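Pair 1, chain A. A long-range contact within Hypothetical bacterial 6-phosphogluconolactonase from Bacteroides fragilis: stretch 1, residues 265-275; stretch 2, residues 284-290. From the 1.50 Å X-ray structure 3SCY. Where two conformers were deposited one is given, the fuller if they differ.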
# COMPACT_ATOMS: atom_id res chain seq x y z
N HIS A 265 1.71 -7.57 4.74
CA HIS A 265 2.18 -8.31 3.59
C HIS A 265 2.31 -9.78 3.89
O HIS A 265 2.71 -10.17 4.99
CB HIS A 265 3.56 -7.81 3.10
CG HIS A 265 3.56 -6.41 2.61
ND1 HIS A 265 3.33 -6.12 1.27
CD2 HIS A 265 3.71 -5.25 3.28
CE1 HIS A 265 3.35 -4.80 1.18
NE2 HIS A 265 3.55 -4.23 2.37
N LEU A 266 2.00 -10.59 2.89
CA LEU A 266 2.22 -12.01 2.97
C LEU A 266 3.55 -12.30 2.32
O LEU A 266 3.90 -11.65 1.31
CB LEU A 266 1.11 -12.76 2.21
CG LEU A 266 -0.21 -12.93 2.93
CD1 LEU A 266 -1.33 -13.17 1.97
CD2 LEU A 266 -0.15 -14.08 3.92
N SER A 267 4.26 -13.32 2.81
CA SER A 267 5.44 -13.80 2.11
C SER A 267 4.96 -14.35 0.73
O SER A 267 3.82 -14.84 0.62
CB SER A 267 6.19 -14.86 2.92
OG SER A 267 5.38 -15.96 3.29
N PRO A 268 5.79 -14.27 -0.32
CA PRO A 268 5.36 -14.79 -1.64
C PRO A 268 4.92 -16.26 -1.61
O PRO A 268 4.01 -16.60 -2.37
CB PRO A 268 6.59 -14.60 -2.52
CG PRO A 268 7.32 -13.45 -1.89
CD PRO A 268 7.12 -13.65 -0.41
N ASP A 269 5.49 -17.14 -0.72
CA ASP A 269 5.09 -18.54 -0.61
C ASP A 269 3.76 -18.72 0.16
O ASP A 269 3.27 -19.84 0.27
CB ASP A 269 6.23 -19.39 -0.01
CG ASP A 269 6.64 -19.03 1.42
OD1 ASP A 269 5.93 -18.22 2.06
OD2 ASP A 269 7.66 -19.58 1.90
N GLY A 270 3.23 -17.62 0.70
CA GLY A 270 1.96 -17.57 1.43
C GLY A 270 1.99 -18.19 2.82
O GLY A 270 0.94 -18.29 3.47
N LYS A 271 3.18 -18.59 3.28
CA LYS A 271 3.31 -19.27 4.57
C LYS A 271 3.33 -18.32 5.79
O LYS A 271 3.00 -18.77 6.90
CB LYS A 271 4.57 -20.13 4.59
CG LYS A 271 4.40 -21.43 3.81
CD LYS A 271 5.55 -22.39 4.09
CE LYS A 271 5.41 -23.67 3.30
NZ LYS A 271 6.49 -24.63 3.63
N TYR A 272 3.69 -17.03 5.59
CA TYR A 272 3.76 -16.10 6.70
C TYR A 272 3.16 -14.80 6.34
O TYR A 272 3.17 -14.41 5.18
CB TYR A 272 5.22 -15.87 7.17
CG TYR A 272 5.83 -17.11 7.78
CD1 TYR A 272 5.61 -17.43 9.12
CD2 TYR A 272 6.54 -18.01 7.00
CE1 TYR A 272 6.08 -18.63 9.66
CE2 TYR A 272 7.02 -19.20 7.53
CZ TYR A 272 6.80 -19.50 8.86
OH TYR A 272 7.25 -20.70 9.37
N LEU A 273 2.57 -14.15 7.35
CA LEU A 273 1.97 -12.83 7.25
C LEU A 273 2.73 -11.90 8.19
O LEU A 273 3.03 -12.26 9.34
CB LEU A 273 0.48 -12.87 7.59
CG LEU A 273 -0.25 -11.52 7.41
CD1 LEU A 273 -1.56 -11.69 6.75
CD2 LEU A 273 -0.40 -10.75 8.73
N TYR A 274 2.98 -10.67 7.73
CA TYR A 274 3.68 -9.67 8.51
C TYR A 274 2.84 -8.42 8.62
O TYR A 274 2.20 -8.01 7.64
CB TYR A 274 5.03 -9.32 7.82
CG TYR A 274 5.94 -10.53 7.72
CD1 TYR A 274 5.83 -11.43 6.67
CD2 TYR A 274 6.92 -10.76 8.68
CE1 TYR A 274 6.62 -12.58 6.61
CE2 TYR A 274 7.77 -11.87 8.60
CZ TYR A 274 7.60 -12.79 7.58
OH TYR A 274 8.41 -13.89 7.54
N ALA A 275 2.86 -7.78 9.80
CA ALA A 275 2.10 -6.56 10.01
C ALA A 275 2.92 -5.61 10.85
O ALA A 275 3.51 -6.04 11.84
CB ALA A 275 0.76 -6.86 10.67
N VAL A 284 7.61 -5.27 13.49
CA VAL A 284 6.82 -6.11 12.60
C VAL A 284 6.43 -7.37 13.33
O VAL A 284 7.31 -8.10 13.78
CB VAL A 284 7.62 -6.41 11.31
CG1 VAL A 284 6.87 -7.36 10.39
CG2 VAL A 284 7.96 -5.11 10.57
N ALA A 285 5.11 -7.63 13.40
CA ALA A 285 4.56 -8.87 13.97
C ALA A 285 4.58 -9.92 12.87
O ALA A 285 4.30 -9.62 11.70
CB ALA A 285 3.14 -8.64 14.47
N ILE A 286 4.93 -11.16 13.23
CA ILE A 286 5.07 -12.26 12.30
C ILE A 286 4.08 -13.36 12.65
O ILE A 286 4.08 -13.86 13.78
CB ILE A 286 6.52 -12.81 12.32
CG1 ILE A 286 7.56 -11.64 12.23
CG2 ILE A 286 6.70 -13.91 11.23
CD1 ILE A 286 9.04 -12.07 12.48
N PHE A 287 3.29 -13.75 11.66
CA PHE A 287 2.28 -14.80 11.81
C PHE A 287 2.48 -15.92 10.83
O PHE A 287 2.81 -15.68 9.66
CB PHE A 287 0.87 -14.25 11.61
CG PHE A 287 0.47 -13.13 12.54
CD1 PHE A 287 0.78 -11.81 12.23
CD2 PHE A 287 -0.24 -13.40 13.71
CE1 PHE A 287 0.40 -10.78 13.09
CE2 PHE A 287 -0.64 -12.36 14.55
CZ PHE A 287 -0.34 -11.05 14.22
N LYS A 288 2.24 -17.14 11.30
CA LYS A 288 2.25 -18.33 10.46
C LYS A 288 0.86 -18.50 9.91
O LYS A 288 -0.09 -18.40 10.67
CB LYS A 288 2.67 -19.57 11.26
CG LYS A 288 2.81 -20.81 10.42
CD LYS A 288 3.30 -22.04 11.24
CE LYS A 288 4.28 -22.87 10.44
NZ LYS A 288 3.72 -23.32 9.14
N VAL A 289 0.73 -18.70 8.59
CA VAL A 289 -0.55 -18.88 7.95
C VAL A 289 -0.84 -20.37 7.84
O VAL A 289 -0.01 -21.13 7.34
CB VAL A 289 -0.56 -18.20 6.56
CG1 VAL A 289 -1.90 -18.42 5.85
CG2 VAL A 289 -0.25 -16.70 6.68
N ASP A 290 -2.05 -20.77 8.24
CA ASP A 290 -2.50 -22.14 8.02
C ASP A 290 -3.00 -22.13 6.57
O ASP A 290 -3.96 -21.42 6.27
CB ASP A 290 -3.58 -22.54 9.03
CG ASP A 290 -4.08 -23.97 8.89
OD1 ASP A 290 -4.78 -24.25 7.90
OD2 ASP A 290 -3.79 -24.79 9.78
O HOH W 1 2.54 -21.59 7.12

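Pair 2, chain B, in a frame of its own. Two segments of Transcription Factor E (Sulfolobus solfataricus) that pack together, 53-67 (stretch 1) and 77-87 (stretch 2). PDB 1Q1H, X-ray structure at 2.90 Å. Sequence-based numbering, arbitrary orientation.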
# COMPACT_ATOMS: atom_id res chain seq x y z
N LYS B 53 6.14 -4.26 -4.29
CA LYS B 53 6.00 -2.85 -3.98
C LYS B 53 5.63 -2.72 -2.52
O LYS B 53 6.34 -2.07 -1.74
CB LYS B 53 4.94 -2.20 -4.87
CG LYS B 53 5.45 -1.92 -6.29
CD LYS B 53 4.35 -1.95 -7.33
CE LYS B 53 4.95 -2.00 -8.72
NZ LYS B 53 3.91 -2.06 -9.79
N LEU B 54 4.54 -3.35 -2.12
CA LEU B 54 4.11 -3.29 -0.74
C LEU B 54 5.23 -3.45 0.30
O LEU B 54 5.33 -2.62 1.20
CB LEU B 54 3.01 -4.33 -0.48
CG LEU B 54 1.67 -4.00 -1.13
CD1 LEU B 54 0.71 -5.18 -1.00
CD2 LEU B 54 1.09 -2.77 -0.46
N ASN B 55 6.08 -4.47 0.20
CA ASN B 55 7.13 -4.63 1.21
C ASN B 55 8.18 -3.53 1.20
O ASN B 55 8.81 -3.29 2.22
CB ASN B 55 7.85 -5.98 1.07
CG ASN B 55 6.89 -7.16 1.05
OD1 ASN B 55 5.72 -7.05 1.43
ND2 ASN B 55 7.40 -8.31 0.62
N LEU B 56 8.37 -2.89 0.04
CA LEU B 56 9.35 -1.80 -0.12
C LEU B 56 8.88 -0.55 0.62
O LEU B 56 9.67 0.13 1.27
CB LEU B 56 9.54 -1.47 -1.60
CG LEU B 56 10.72 -2.07 -2.37
CD1 LEU B 56 10.43 -1.97 -3.83
CD2 LEU B 56 12.02 -1.35 -2.05
N LEU B 57 7.59 -0.24 0.49
CA LEU B 57 6.97 0.91 1.15
C LEU B 57 6.93 0.56 2.63
O LEU B 57 7.36 1.34 3.48
CB LEU B 57 5.54 1.10 0.65
CG LEU B 57 5.21 1.63 -0.75
CD1 LEU B 57 3.95 0.93 -1.27
CD2 LEU B 57 4.98 3.13 -0.69
N GLU B 58 6.39 -0.62 2.90
CA GLU B 58 6.25 -1.15 4.26
C GLU B 58 7.54 -0.90 5.01
O GLU B 58 7.54 -0.41 6.13
CB GLU B 58 5.93 -2.64 4.21
CG GLU B 58 5.84 -3.35 5.56
CD GLU B 58 7.20 -3.55 6.21
OE1 GLU B 58 8.10 -4.11 5.55
OE2 GLU B 58 7.37 -3.17 7.38
N GLU B 59 8.65 -1.24 4.37
CA GLU B 59 9.97 -1.06 4.95
C GLU B 59 10.21 0.39 5.34
O GLU B 59 10.86 0.67 6.34
CB GLU B 59 11.02 -1.51 3.94
CG GLU B 59 12.43 -1.12 4.24
CD GLU B 59 13.28 -1.14 2.99
OE1 GLU B 59 13.02 -0.32 2.08
OE2 GLU B 59 14.20 -1.99 2.91
N GLN B 60 9.69 1.32 4.54
CA GLN B 60 9.87 2.74 4.82
C GLN B 60 8.83 3.24 5.80
O GLN B 60 9.09 4.16 6.59
CB GLN B 60 9.79 3.55 3.53
CG GLN B 60 10.78 3.07 2.51
CD GLN B 60 12.18 3.00 3.07
OE1 GLN B 60 12.93 2.09 2.76
NE2 GLN B 60 12.53 3.98 3.89
N GLY B 61 7.64 2.64 5.75
CA GLY B 61 6.58 3.02 6.67
C GLY B 61 5.42 3.77 6.05
O GLY B 61 4.80 4.60 6.71
N PHE B 62 5.12 3.47 4.79
CA PHE B 62 4.02 4.13 4.10
C PHE B 62 2.84 3.20 4.08
O PHE B 62 1.79 3.52 3.53
CB PHE B 62 4.41 4.50 2.66
CG PHE B 62 5.47 5.55 2.57
CD1 PHE B 62 6.80 5.24 2.84
CD2 PHE B 62 5.15 6.85 2.25
CE1 PHE B 62 7.79 6.21 2.79
CE2 PHE B 62 6.13 7.83 2.20
CZ PHE B 62 7.45 7.51 2.46
N VAL B 63 3.02 2.04 4.70
CA VAL B 63 1.99 1.02 4.77
C VAL B 63 2.31 0.06 5.93
O VAL B 63 3.46 -0.10 6.32
CB VAL B 63 1.91 0.22 3.42
CG1 VAL B 63 1.22 -1.10 3.64
CG2 VAL B 63 1.12 1.01 2.36
N SER B 64 1.27 -0.55 6.48
CA SER B 64 1.42 -1.54 7.56
C SER B 64 0.52 -2.70 7.21
O SER B 64 -0.52 -2.51 6.59
CB SER B 64 0.98 -0.95 8.91
OG SER B 64 2.01 -0.18 9.51
N TYR B 65 0.91 -3.91 7.59
CA TYR B 65 0.07 -5.07 7.31
C TYR B 65 -0.35 -5.82 8.57
O TYR B 65 0.09 -5.53 9.68
CB TYR B 65 0.80 -6.03 6.35
CG TYR B 65 1.99 -6.75 6.96
CD1 TYR B 65 1.85 -8.00 7.54
CD2 TYR B 65 3.24 -6.14 6.99
CE1 TYR B 65 2.94 -8.65 8.13
CE2 TYR B 65 4.32 -6.77 7.56
CZ TYR B 65 4.17 -8.02 8.13
OH TYR B 65 5.27 -8.64 8.68
N ARG B 66 -1.24 -6.79 8.38
CA ARG B 66 -1.73 -7.63 9.45
C ARG B 66 -2.11 -8.98 8.85
O ARG B 66 -2.94 -9.04 7.93
CB ARG B 66 -2.96 -6.98 10.13
CG ARG B 66 -4.31 -7.65 9.85
CD ARG B 66 -5.36 -7.14 10.84
NE ARG B 66 -6.71 -7.66 10.60
CZ ARG B 66 -7.32 -7.63 9.42
NH1 ARG B 66 -6.70 -7.13 8.37
NH2 ARG B 66 -8.56 -8.07 9.29
N LYS B 67 -1.48 -10.05 9.32
CA LYS B 67 -1.81 -11.37 8.81
C LYS B 67 -2.80 -12.02 9.75
O LYS B 67 -2.52 -12.21 10.93
CB LYS B 67 -0.57 -12.25 8.69
CG LYS B 67 0.23 -12.45 9.97
CD LYS B 67 1.02 -13.75 9.90
CE LYS B 67 1.54 -14.02 8.49
NZ LYS B 67 2.35 -15.27 8.32
N ILE B 77 -3.73 -14.79 5.89
CA ILE B 77 -3.84 -13.66 4.98
C ILE B 77 -3.23 -12.37 5.52
O ILE B 77 -3.32 -12.06 6.70
CB ILE B 77 -5.30 -13.40 4.60
CG1 ILE B 77 -6.00 -14.71 4.26
CG2 ILE B 77 -5.37 -12.48 3.39
CD1 ILE B 77 -7.49 -14.56 4.02
N TYR B 78 -2.60 -11.61 4.63
CA TYR B 78 -2.01 -10.34 5.01
C TYR B 78 -2.90 -9.25 4.45
O TYR B 78 -3.37 -9.35 3.32
CB TYR B 78 -0.62 -10.17 4.41
CG TYR B 78 0.40 -11.17 4.90
CD1 TYR B 78 0.38 -12.48 4.46
CD2 TYR B 78 1.39 -10.78 5.79
CE1 TYR B 78 1.35 -13.38 4.89
CE2 TYR B 78 2.36 -11.68 6.22
CZ TYR B 78 2.33 -12.97 5.77
OH TYR B 78 3.28 -13.87 6.19
N TYR B 79 -3.15 -8.22 5.26
CA TYR B 79 -3.95 -7.11 4.80
C TYR B 79 -3.14 -5.84 4.94
O TYR B 79 -2.45 -5.63 5.94
CB TYR B 79 -5.25 -6.99 5.59
CG TYR B 79 -6.28 -8.03 5.23
CD1 TYR B 79 -6.20 -9.33 5.73
CD2 TYR B 79 -7.35 -7.70 4.41
CE1 TYR B 79 -7.18 -10.28 5.42
CE2 TYR B 79 -8.33 -8.64 4.09
CZ TYR B 79 -8.24 -9.92 4.61
OH TYR B 79 -9.22 -10.84 4.31
N TRP B 80 -3.20 -5.00 3.92
CA TRP B 80 -2.44 -3.77 3.93
C TRP B 80 -3.29 -2.54 4.13
O TRP B 80 -4.47 -2.51 3.77
CB TRP B 80 -1.63 -3.67 2.63
CG TRP B 80 -0.80 -4.88 2.45
CD1 TRP B 80 -1.20 -6.07 1.91
CD2 TRP B 80 0.54 -5.07 2.89
NE1 TRP B 80 -0.18 -7.00 2.00
CE2 TRP B 80 0.90 -6.40 2.60
CE3 TRP B 80 1.47 -4.24 3.52
CZ2 TRP B 80 2.14 -6.92 2.91
CZ3 TRP B 80 2.71 -4.75 3.82
CH2 TRP B 80 3.04 -6.09 3.52
N LYS B 81 -2.68 -1.51 4.71
CA LYS B 81 -3.36 -0.26 4.96
C LYS B 81 -2.27 0.80 4.86
O LYS B 81 -1.09 0.49 5.02
CB LYS B 81 -3.96 -0.27 6.38
CG LYS B 81 -5.20 0.59 6.58
CD LYS B 81 -5.78 0.41 7.99
CE LYS B 81 -6.93 1.39 8.28
NZ LYS B 81 -7.45 1.27 9.68
N PRO B 82 -2.65 2.06 4.55
CA PRO B 82 -1.72 3.18 4.43
C PRO B 82 -1.50 3.83 5.80
O PRO B 82 -2.46 4.25 6.45
CB PRO B 82 -2.43 4.13 3.48
CG PRO B 82 -3.38 3.26 2.75
CD PRO B 82 -3.88 2.36 3.82
N ASN B 83 -0.25 3.92 6.25
CA ASN B 83 0.02 4.52 7.55
C ASN B 83 -0.07 6.05 7.55
O ASN B 83 0.68 6.72 8.27
CB ASN B 83 1.41 4.10 8.05
CG ASN B 83 1.52 2.60 8.22
OD1 ASN B 83 0.51 1.89 8.27
ND2 ASN B 83 2.76 2.09 8.31
N ILE B 84 -1.00 6.60 6.77
CA ILE B 84 -1.14 8.04 6.72
C ILE B 84 -1.60 8.69 8.05
O ILE B 84 -1.04 9.70 8.48
CB ILE B 84 -2.08 8.45 5.59
CG1 ILE B 84 -2.22 9.98 5.55
CG2 ILE B 84 -3.40 7.74 5.74
CD1 ILE B 84 -3.01 10.50 4.36
N ASP B 85 -2.61 8.12 8.70
CA ASP B 85 -3.07 8.66 9.98
C ASP B 85 -1.87 8.80 10.90
O ASP B 85 -1.81 9.72 11.72
CB ASP B 85 -4.10 7.73 10.62
CG ASP B 85 -5.52 8.23 10.47
OD1 ASP B 85 -5.81 9.36 10.93
OD2 ASP B 85 -6.36 7.50 9.91
N GLN B 86 -0.92 7.88 10.79
CA GLN B 86 0.28 7.94 11.62
C GLN B 86 1.13 9.12 11.14
O GLN B 86 1.94 9.67 11.89
CB GLN B 86 1.07 6.62 11.53
CG GLN B 86 0.37 5.43 12.21
CD GLN B 86 1.08 4.09 11.99
OE1 GLN B 86 2.25 3.92 12.32
NE2 GLN B 86 0.35 3.13 11.44
N ILE B 87 0.92 9.51 9.89
CA ILE B 87 1.65 10.64 9.31
C ILE B 87 1.17 11.92 9.99
O ILE B 87 1.79 12.98 9.87
CB ILE B 87 1.43 10.72 7.77
CG1 ILE B 87 2.71 10.28 7.05
CG2 ILE B 87 1.04 12.12 7.35
CD1 ILE B 87 3.95 11.12 7.40

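The sharpest difference lies at the matched positions Ile286(A) and Trp80(B). In pair 1 the isoleucine gives up 45 Å² to the other stretch, its CG2 meeting Tyr274(A) CE2 at 3.5 Å and Tyr272(A) CD1 at 4.2 Å. In pair 2 the tryptophan gives up 144 Å², and its indole is gripped on both faces: Leu54(B) CD1 sits 3.5 Å from the centroid of the Trp80(B) five-membered ring, 8° off the normal, and Tyr65(B) CB sits 3.3 Å from the centroid of its six-membered ring, 9° off the normal on the opposite side. Val63(B) CG1 closes the ring edge at 3.2 Å from Trp80(B) CE3. Bulk has shifted partly toward stretch 2: in pair 1 two tyrosines, Tyr272(A) and Tyr274(A), both meet CG2 of the aliphatic Ile286(A), whereas in pair 2 Tyr272(A) is matched by Val63(B) and Ile286(A) by Trp80(B), while the tyrosine at Tyr274(A)/Tyr65(B) is kept, with chi1 in m in pair 1 and p in pair 2, and the side-chain centres 4.6 Å apart.

Around this exchange the backbones agree to 0.6 Å over 14 residues. Each pair is an antiparallel two-strand ladder with strand axes at 156°, approaching to 4.6 Å in pair 1 and 4.3 Å in pair 2. The register is conserved: Leu273(A)–Phe287(A) matches Ser64(B)–Lys81(B), and Ala275(A)–Ala285(A) matches Arg66(B)–Tyr79(B), each a hydrogen-bonded pair. Leu273(A) N to Phe287(A) O is 2.8 Å; Ser64(B) N to Lys81(B) O is 3.0 Å. The final rung differs in strength, with Val289(A) N to Lys271(A) O at 2.8 Å and 176°, but Asn83(B) N to Phe62(B) O a weak bond at 3.4 Å.

The other face, carrying Leu273(A) and Ser64(B), shows a change in chemistry. Val289(A) packs by apolar contact, its CG2 lying 4.0 Å from Leu273(A) CB and 3.8 Å from Leu266(A) CD2. Its counterpart Asn83(B) instead donates from ND2 to Ser64(B) OG at 2.7 Å. Further along, Ala275(A) and Ala285(A) leave the pairing to their backbones, whereas Arg66(B) lays NH2 over one face of the Tyr79(B) ring.

Gly270(A) and Gly61(B) coincide within 0.7 Å and both have positive phi (73° and 109°), yet their approaches differ. Gly270(A) ends a type I turn from Ser267(A), braced by Ser267(A) OG donating to Asp269(A) OD1 at 2.6 Å; Gly61(B) is where the chain leaves a helix. That helix supplies Leu54(B), which has no counterpart in the superposition, so the indole face it covers is met by a residue from beyond the shared ladder.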